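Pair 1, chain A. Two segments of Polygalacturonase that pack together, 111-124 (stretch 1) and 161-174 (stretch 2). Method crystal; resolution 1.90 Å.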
# COMPACT_ATOMS: atom_id res chain seq x y z
N SER A 111 -5.31 -14.92 -9.33
CA SER A 111 -4.18 -15.38 -8.52
C SER A 111 -4.35 -14.79 -7.12
O SER A 111 -5.07 -13.78 -6.96
CB SER A 111 -2.83 -14.97 -9.10
OG SER A 111 -2.57 -15.70 -10.30
N GLY A 112 -3.66 -15.36 -6.12
CA GLY A 112 -3.87 -14.82 -4.78
C GLY A 112 -2.87 -15.29 -3.74
O GLY A 112 -2.06 -16.18 -3.99
N ILE A 113 -2.88 -14.64 -2.59
CA ILE A 113 -1.99 -14.92 -1.46
C ILE A 113 -2.87 -15.03 -0.21
O ILE A 113 -3.67 -14.13 0.05
CB ILE A 113 -0.95 -13.82 -1.29
CG1 ILE A 113 0.08 -13.83 -2.44
CG2 ILE A 113 -0.22 -13.91 0.05
CD1 ILE A 113 0.90 -12.56 -2.53
N TYR A 114 -2.80 -16.16 0.47
CA TYR A 114 -3.67 -16.47 1.60
C TYR A 114 -2.89 -16.85 2.85
O TYR A 114 -1.85 -17.49 2.74
CB TYR A 114 -4.58 -17.67 1.22
CG TYR A 114 -5.48 -17.41 0.03
CD1 TYR A 114 -5.00 -17.52 -1.27
CD2 TYR A 114 -6.79 -16.98 0.20
CE1 TYR A 114 -5.79 -17.19 -2.36
CE2 TYR A 114 -7.60 -16.68 -0.88
CZ TYR A 114 -7.09 -16.78 -2.16
OH TYR A 114 -7.89 -16.48 -3.24
N GLY A 115 -3.39 -16.47 4.03
CA GLY A 115 -2.77 -16.84 5.30
C GLY A 115 -3.58 -17.93 6.00
O GLY A 115 -4.08 -18.83 5.35
N PRO A 116 -3.58 -17.92 7.34
CA PRO A 116 -3.11 -16.83 8.15
C PRO A 116 -1.69 -16.82 8.65
O PRO A 116 -1.39 -16.19 9.67
CB PRO A 116 -4.07 -16.89 9.36
CG PRO A 116 -4.28 -18.35 9.55
CD PRO A 116 -4.28 -18.94 8.17
N GLY A 117 -0.78 -17.38 7.87
CA GLY A 117 0.65 -17.26 8.10
C GLY A 117 1.10 -15.82 7.84
O GLY A 117 0.31 -14.90 7.62
N THR A 118 2.41 -15.62 7.91
CA THR A 118 3.06 -14.34 7.76
C THR A 118 4.09 -14.28 6.64
O THR A 118 4.79 -15.25 6.36
CB THR A 118 3.82 -14.06 9.10
OG1 THR A 118 2.87 -14.03 10.17
CG2 THR A 118 4.59 -12.76 9.07
N ILE A 119 4.19 -13.11 6.03
CA ILE A 119 5.23 -12.80 5.05
C ILE A 119 6.09 -11.71 5.73
O ILE A 119 5.56 -10.67 6.10
CB ILE A 119 4.70 -12.31 3.70
CG1 ILE A 119 3.84 -13.40 3.06
CG2 ILE A 119 5.87 -11.93 2.79
CD1 ILE A 119 3.12 -13.00 1.79
N ASP A 120 7.35 -12.02 5.97
CA ASP A 120 8.26 -11.12 6.67
C ASP A 120 9.38 -10.64 5.75
O ASP A 120 10.17 -11.44 5.25
CB ASP A 120 8.85 -11.86 7.87
CG ASP A 120 9.90 -11.12 8.66
OD1 ASP A 120 10.12 -9.91 8.47
OD2 ASP A 120 10.53 -11.78 9.52
N GLY A 121 9.45 -9.32 5.57
CA GLY A 121 10.45 -8.74 4.69
C GLY A 121 11.82 -8.53 5.31
O GLY A 121 12.78 -8.19 4.60
N GLN A 122 11.95 -8.63 6.63
CA GLN A 122 13.22 -8.38 7.31
C GLN A 122 13.78 -7.01 6.94
O GLN A 122 14.98 -6.86 6.69
CB GLN A 122 14.25 -9.45 6.95
CG GLN A 122 13.89 -10.88 7.30
CD GLN A 122 15.12 -11.71 7.63
OE1 GLN A 122 15.52 -11.77 8.80
NE2 GLN A 122 15.73 -12.32 6.63
N GLY A 123 12.93 -5.98 6.93
CA GLY A 123 13.34 -4.63 6.58
C GLY A 123 14.44 -4.10 7.51
O GLY A 123 15.30 -3.35 7.07
N GLY A 124 14.33 -4.39 8.80
CA GLY A 124 15.26 -3.89 9.79
C GLY A 124 16.42 -4.80 10.15
O GLY A 124 17.13 -4.49 11.11
N ASN A 161 -8.51 -9.53 -11.06
CA ASN A 161 -9.08 -10.23 -9.92
C ASN A 161 -8.09 -11.00 -9.06
O ASN A 161 -8.11 -12.22 -8.90
CB ASN A 161 -10.25 -11.10 -10.42
CG ASN A 161 -11.39 -10.25 -10.95
OD1 ASN A 161 -11.58 -9.07 -10.61
ND2 ASN A 161 -12.21 -10.84 -11.82
N PHE A 162 -7.18 -10.25 -8.44
CA PHE A 162 -6.16 -10.76 -7.54
C PHE A 162 -6.72 -10.71 -6.12
O PHE A 162 -7.43 -9.74 -5.79
CB PHE A 162 -4.88 -9.92 -7.61
CG PHE A 162 -3.72 -10.52 -6.86
CD1 PHE A 162 -3.54 -10.30 -5.50
CD2 PHE A 162 -2.81 -11.33 -7.51
CE1 PHE A 162 -2.49 -10.88 -4.82
CE2 PHE A 162 -1.76 -11.93 -6.84
CZ PHE A 162 -1.59 -11.70 -5.49
N THR A 163 -6.42 -11.69 -5.28
CA THR A 163 -6.94 -11.74 -3.92
C THR A 163 -5.82 -11.79 -2.89
O THR A 163 -4.88 -12.55 -3.05
CB THR A 163 -7.82 -13.00 -3.71
OG1 THR A 163 -8.96 -12.92 -4.58
CG2 THR A 163 -8.29 -13.11 -2.26
N LEU A 164 -5.94 -11.00 -1.83
CA LEU A 164 -5.02 -10.98 -0.70
C LEU A 164 -5.90 -11.22 0.54
O LEU A 164 -6.68 -10.31 0.86
CB LEU A 164 -4.35 -9.62 -0.56
CG LEU A 164 -2.89 -9.44 -0.21
CD1 LEU A 164 -2.66 -8.15 0.58
CD2 LEU A 164 -2.24 -10.63 0.47
N TYR A 165 -5.82 -12.39 1.16
CA TYR A 165 -6.76 -12.68 2.24
C TYR A 165 -6.21 -13.30 3.51
O TYR A 165 -5.43 -14.25 3.43
CB TYR A 165 -7.77 -13.69 1.65
CG TYR A 165 -8.82 -14.19 2.62
CD1 TYR A 165 -9.74 -13.34 3.20
CD2 TYR A 165 -8.88 -15.55 2.93
CE1 TYR A 165 -10.70 -13.81 4.07
CE2 TYR A 165 -9.85 -16.03 3.80
CZ TYR A 165 -10.75 -15.16 4.37
OH TYR A 165 -11.71 -15.65 5.24
N ASN A 166 -6.72 -12.83 4.65
CA ASN A 166 -6.43 -13.47 5.93
C ASN A 166 -4.95 -13.73 6.09
O ASN A 166 -4.56 -14.87 6.32
CB ASN A 166 -7.24 -14.77 5.93
CG ASN A 166 -7.27 -15.54 7.24
OD1 ASN A 166 -7.15 -14.95 8.31
ND2 ASN A 166 -7.42 -16.86 7.15
N VAL A 167 -4.10 -12.71 5.99
CA VAL A 167 -2.65 -12.89 6.07
C VAL A 167 -1.95 -11.71 6.71
O VAL A 167 -2.46 -10.59 6.68
CB VAL A 167 -2.17 -13.13 4.61
CG1 VAL A 167 -2.46 -11.89 3.75
CG2 VAL A 167 -0.71 -13.50 4.53
N SER A 168 -0.77 -11.93 7.29
CA SER A 168 -0.01 -10.86 7.92
C SER A 168 1.24 -10.55 7.09
O SER A 168 1.93 -11.44 6.63
CB SER A 168 0.42 -11.16 9.35
OG SER A 168 -0.70 -11.36 10.20
N LEU A 169 1.49 -9.26 6.89
CA LEU A 169 2.65 -8.77 6.14
C LEU A 169 3.44 -7.86 7.08
O LEU A 169 2.88 -6.86 7.54
CB LEU A 169 2.24 -7.98 4.90
CG LEU A 169 1.17 -8.60 4.00
CD1 LEU A 169 0.85 -7.67 2.83
CD2 LEU A 169 1.59 -9.97 3.49
N ILE A 170 4.66 -8.24 7.43
CA ILE A 170 5.46 -7.49 8.37
C ILE A 170 6.84 -7.10 7.86
O ILE A 170 7.47 -7.75 7.03
CB ILE A 170 5.67 -8.23 9.71
CG1 ILE A 170 6.54 -9.47 9.53
CG2 ILE A 170 4.34 -8.59 10.37
CD1 ILE A 170 6.85 -10.19 10.84
N ASN A 171 7.34 -6.01 8.43
CA ASN A 171 8.68 -5.50 8.19
C ASN A 171 9.08 -5.43 6.72
O ASN A 171 10.14 -5.91 6.32
CB ASN A 171 9.68 -6.38 8.97
CG ASN A 171 9.32 -6.48 10.45
OD1 ASN A 171 8.90 -5.48 11.04
ND2 ASN A 171 9.46 -7.67 11.02
N SER A 172 8.26 -4.77 5.90
CA SER A 172 8.57 -4.65 4.48
C SER A 172 9.71 -3.67 4.24
O SER A 172 9.72 -2.56 4.77
CB SER A 172 7.31 -4.21 3.72
OG SER A 172 7.58 -4.14 2.34
N PRO A 173 10.68 -4.06 3.42
CA PRO A 173 11.80 -3.20 3.07
C PRO A 173 11.34 -1.95 2.32
O PRO A 173 11.90 -0.87 2.51
CB PRO A 173 12.71 -4.07 2.21
CG PRO A 173 12.27 -5.48 2.49
CD PRO A 173 10.78 -5.36 2.73
N ASN A 174 10.33 -2.09 1.48
CA ASN A 174 9.77 -0.99 0.69
C ASN A 174 8.25 -1.06 0.82
O ASN A 174 7.78 -1.46 1.89
CB ASN A 174 10.27 -1.11 -0.73
CG ASN A 174 10.15 0.06 -1.66
OD1 ASN A 174 9.06 0.54 -1.96
ND2 ASN A 174 11.29 0.54 -2.18
O HOH W 1 -8.17 -14.29 -6.98
O HOH W 2 -6.71 -17.96 4.34
O HOH W 3 -2.26 -13.59 9.96
O HOH W 4 11.99 -8.89 10.22

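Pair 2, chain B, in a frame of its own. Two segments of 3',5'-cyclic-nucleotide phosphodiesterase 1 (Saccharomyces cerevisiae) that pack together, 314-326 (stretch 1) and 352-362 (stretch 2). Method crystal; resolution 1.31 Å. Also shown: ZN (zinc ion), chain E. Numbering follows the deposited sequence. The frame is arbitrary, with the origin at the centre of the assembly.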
# COMPACT_ATOMS: atom_id res chain seq x y z
N SER B 314 -38.08 19.11 -12.80
CA SER B 314 -39.06 18.46 -11.93
C SER B 314 -38.79 16.96 -11.78
O SER B 314 -39.35 16.32 -10.89
CB SER B 314 -40.49 18.73 -12.43
OG SER B 314 -40.74 18.07 -13.65
N LYS B 315 -37.95 16.41 -12.66
CA LYS B 315 -37.56 14.99 -12.61
C LYS B 315 -36.38 14.76 -11.65
O LYS B 315 -35.91 13.63 -11.48
CB LYS B 315 -37.21 14.49 -14.03
CG LYS B 315 -38.29 14.73 -15.08
CD LYS B 315 -37.72 14.64 -16.49
CE LYS B 315 -38.68 15.24 -17.51
NZ LYS B 315 -38.07 15.36 -18.86
N GLY B 316 -35.89 15.83 -11.03
CA GLY B 316 -34.76 15.74 -10.11
C GLY B 316 -33.52 15.22 -10.82
O GLY B 316 -33.23 15.63 -11.93
N LEU B 317 -32.81 14.31 -10.16
CA LEU B 317 -31.62 13.69 -10.73
C LEU B 317 -31.93 12.29 -11.27
O LEU B 317 -31.08 11.39 -11.25
CB LEU B 317 -30.50 13.66 -9.69
CG LEU B 317 -30.01 15.03 -9.22
CD1 LEU B 317 -28.98 14.87 -8.11
CD2 LEU B 317 -29.44 15.86 -10.36
N SER B 318 -33.15 12.11 -11.76
CA SER B 318 -33.58 10.80 -12.24
C SER B 318 -32.62 10.25 -13.28
O SER B 318 -32.26 10.93 -14.23
CB SER B 318 -35.00 10.86 -12.82
OG SER B 318 -35.94 11.05 -11.78
N GLY B 319 -32.18 9.01 -13.07
CA GLY B 319 -31.27 8.33 -13.99
C GLY B 319 -29.79 8.49 -13.66
O GLY B 319 -28.96 7.77 -14.21
N LEU B 320 -29.45 9.41 -12.77
CA LEU B 320 -28.04 9.63 -12.41
C LEU B 320 -27.49 8.49 -11.56
O LEU B 320 -28.07 8.13 -10.54
CB LEU B 320 -27.86 10.96 -11.68
CG LEU B 320 -26.43 11.32 -11.25
CD1 LEU B 320 -25.50 11.45 -12.45
CD2 LEU B 320 -26.43 12.58 -10.41
N ASN B 321 -26.34 7.95 -11.98
CA ASN B 321 -25.60 6.99 -11.17
C ASN B 321 -24.57 7.69 -10.29
O ASN B 321 -23.66 8.36 -10.79
CB ASN B 321 -24.94 5.94 -12.05
CG ASN B 321 -25.89 4.85 -12.44
OD1 ASN B 321 -26.21 3.98 -11.63
ND2 ASN B 321 -26.39 4.91 -13.66
N VAL B 322 -24.75 7.55 -8.98
CA VAL B 322 -23.78 8.02 -8.00
C VAL B 322 -23.07 6.79 -7.43
O VAL B 322 -23.71 5.91 -6.85
CB VAL B 322 -24.45 8.85 -6.89
CG1 VAL B 322 -23.45 9.23 -5.80
CG2 VAL B 322 -25.11 10.08 -7.49
N ILE B 323 -21.76 6.75 -7.65
CA ILE B 323 -20.92 5.64 -7.22
C ILE B 323 -20.08 6.16 -6.05
O ILE B 323 -19.24 7.03 -6.23
CB ILE B 323 -20.01 5.15 -8.37
CG1 ILE B 323 -20.82 4.87 -9.65
CG2 ILE B 323 -19.17 3.96 -7.94
CD1 ILE B 323 -21.89 3.81 -9.51
N VAL B 324 -20.35 5.64 -4.86
CA VAL B 324 -19.77 6.14 -3.62
C VAL B 324 -18.43 5.46 -3.37
O VAL B 324 -18.34 4.24 -3.37
CB VAL B 324 -20.72 5.88 -2.45
CG1 VAL B 324 -20.14 6.33 -1.12
CG2 VAL B 324 -22.06 6.57 -2.69
N THR B 325 -17.40 6.27 -3.17
CA THR B 325 -16.03 5.79 -3.02
C THR B 325 -15.46 6.15 -1.65
O THR B 325 -16.07 6.89 -0.88
CB THR B 325 -15.15 6.44 -4.10
OG1 THR B 325 -15.11 7.85 -3.86
CG2 THR B 325 -15.70 6.16 -5.50
N HIS B 326 -14.28 5.60 -1.36
CA HIS B 326 -13.45 6.09 -0.25
C HIS B 326 -14.12 5.94 1.09
O HIS B 326 -13.91 6.73 2.00
CB HIS B 326 -13.05 7.55 -0.51
CG HIS B 326 -11.81 8.00 0.23
ND1 HIS B 326 -11.85 8.49 1.48
CD2 HIS B 326 -10.49 8.09 -0.19
CE1 HIS B 326 -10.61 8.84 1.86
NE2 HIS B 326 -9.78 8.61 0.84
N ASN B 352 -36.40 14.42 -2.10
CA ASN B 352 -37.05 14.26 -3.41
C ASN B 352 -36.11 14.50 -4.60
O ASN B 352 -36.36 15.36 -5.44
CB ASN B 352 -38.32 15.13 -3.52
CG ASN B 352 -39.43 14.69 -2.58
OD1 ASN B 352 -39.28 14.75 -1.36
ND2 ASN B 352 -40.56 14.27 -3.15
N LEU B 353 -35.02 13.74 -4.66
CA LEU B 353 -34.05 13.88 -5.75
C LEU B 353 -34.38 13.00 -6.97
O LEU B 353 -33.60 12.92 -7.92
CB LEU B 353 -32.62 13.60 -5.25
CG LEU B 353 -32.07 14.55 -4.18
CD1 LEU B 353 -30.69 14.11 -3.73
CD2 LEU B 353 -32.02 15.99 -4.69
N GLY B 354 -35.54 12.36 -6.94
CA GLY B 354 -35.98 11.55 -8.07
C GLY B 354 -35.30 10.19 -8.13
O GLY B 354 -34.83 9.67 -7.12
N ASP B 355 -35.25 9.64 -9.34
CA ASP B 355 -34.76 8.28 -9.56
C ASP B 355 -33.23 8.24 -9.60
O ASP B 355 -32.61 7.84 -10.59
CB ASP B 355 -35.36 7.72 -10.87
CG ASP B 355 -35.05 6.25 -11.08
OD1 ASP B 355 -34.72 5.54 -10.11
OD2 ASP B 355 -35.14 5.80 -12.24
N LEU B 356 -32.64 8.69 -8.49
CA LEU B 356 -31.20 8.69 -8.28
C LEU B 356 -30.76 7.27 -7.94
O LEU B 356 -31.39 6.61 -7.11
CB LEU B 356 -30.89 9.65 -7.14
CG LEU B 356 -29.45 9.94 -6.76
CD1 LEU B 356 -28.71 10.59 -7.92
CD2 LEU B 356 -29.41 10.84 -5.54
N ARG B 357 -29.69 6.80 -8.58
CA ARG B 357 -29.24 5.41 -8.41
C ARG B 357 -27.89 5.41 -7.72
O ARG B 357 -26.88 5.83 -8.29
CB ARG B 357 -29.17 4.71 -9.77
CG ARG B 357 -30.54 4.61 -10.42
CD ARG B 357 -30.45 4.58 -11.92
NE ARG B 357 -31.80 4.65 -12.49
CZ ARG B 357 -32.14 4.12 -13.65
NH1 ARG B 357 -31.24 3.46 -14.38
NH2 ARG B 357 -33.39 4.23 -14.08
N ILE B 358 -27.89 4.97 -6.46
CA ILE B 358 -26.71 5.04 -5.60
C ILE B 358 -26.15 3.64 -5.39
O ILE B 358 -26.88 2.71 -5.04
CB ILE B 358 -27.02 5.72 -4.25
CG1 ILE B 358 -27.78 7.04 -4.47
CG2 ILE B 358 -25.73 5.93 -3.47
CD1 ILE B 358 -28.18 7.75 -3.19
N SER B 359 -24.85 3.51 -5.63
CA SER B 359 -24.13 2.26 -5.44
C SER B 359 -22.83 2.56 -4.73
O SER B 359 -22.28 3.65 -4.86
CB SER B 359 -23.81 1.60 -6.79
OG SER B 359 -24.97 1.32 -7.53
N ILE B 360 -22.31 1.58 -4.00
CA ILE B 360 -20.96 1.68 -3.43
C ILE B 360 -19.99 1.09 -4.45
O ILE B 360 -20.25 0.02 -5.00
CB ILE B 360 -20.84 0.91 -2.09
CG1 ILE B 360 -21.92 1.34 -1.08
CG2 ILE B 360 -19.44 1.04 -1.51
CD1 ILE B 360 -21.87 2.79 -0.63
N ALA B 361 -18.86 1.77 -4.67
CA ALA B 361 -17.77 1.25 -5.50
C ALA B 361 -17.15 0.02 -4.86
O ALA B 361 -16.78 0.05 -3.69
CB ALA B 361 -16.69 2.30 -5.70
N LEU B 362 -17.04 -1.06 -5.63
CA LEU B 362 -16.49 -2.32 -5.15
C LEU B 362 -15.25 -2.72 -5.92
O LEU B 362 -15.30 -2.91 -7.14
CB LEU B 362 -17.53 -3.45 -5.26
CG LEU B 362 -18.81 -3.32 -4.43
CD1 LEU B 362 -19.79 -4.43 -4.79
CD2 LEU B 362 -18.49 -3.33 -2.94
ZN ZN E . -7.97 9.67 0.65
O HOH W 5 -25.44 3.47 -9.05
O HOH W 6 -28.40 2.91 -14.04
O HOH W 7 -6.50 10.90 1.29

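What backbone arrangement do the two pairs share? In each, two parallel strands lie side by side, 118-120 with 167-170 in pair 1 and 321-325 with 357-360 in pair 2, their axes approaching to 4.7 and 4.6 Å between strands. Fourteen central residues superpose with an RMSD of 0.9 Å. Thr118(A), Ile119(A) and Asp120(A) fall on Asn321(B), Val322(B) and Ile323(B), while Ser168(A), Leu169(A) and Ile170(A) fall on Arg357(B), Ile358(B) and Ser359(B). The hydrogen bonds match too: Ile119(A) N to Ser168(A) O is 2.9 Å and Val322(B) N to Arg357(B) O is 2.8 Å, and the return bonds, Ile170(A) N to Ile119(A) O and Ser359(B) N to Val322(B) O, are both 2.9 Å.

How is the face carrying Ile119(A) and Leu169(A) filled, compared with that of Val322(B) and Ile358(B)? Ile119(A) CD1 reaches Leu169(A) CD2 at 3.8 Å. The shorter Val322(B) keeps its CB 4.5 Å from Ile358(B) CG1, but its CG2 lies 3.7 Å from Leu356(B) CD1. Leu356(B) matches Val167(A), whose CG2 instead meets the backbone, 3.5 Å from Gly117(A) O. Beyond this, Gly121(A) matches Val324(B): the glycine has no side chain to contribute, whereas Val324(B) CG2 packs 3.8 Å from Ile358(B) CG2.

What happens on the other face? Here the pairs exchange polar and apolar groups across the strands. In pair 1 the carboxylate-bearing Asp120(A) sets its CB 3.7 Å from Ile170(A) CG1; at the same positions in pair 2, Ile323(B) places CD1 4.0 Å from Ser359(B) CB. One apolar side chain thus lies beside a polar one in both, but on opposite strands. One step earlier, Thr118(A) OG1 is 3.9 Å from Ser168(A) CB, and Asn321(B) OD1 is 3.6 Å from Arg357(B) CB. The longer pair 2 side chains are joined by water 6, which accepts from Asn321(B) ND2 and Arg357(B) NH1, each at 2.9 Å.

How do the chains enter the shared strands? Asn166(A) matches Asp355(B), and Pro116(A) matches Gly319(B). Proline has no amide hydrogen, so Pro116(A) N, 3.4 Å from Asn166(A) O, cannot donate; Gly319(B) N does donate to Asp355(B) O at 2.8 Å. Pro116(A) CA instead makes a CA-H...O contact with Asn166(A) O at 3.0 Å.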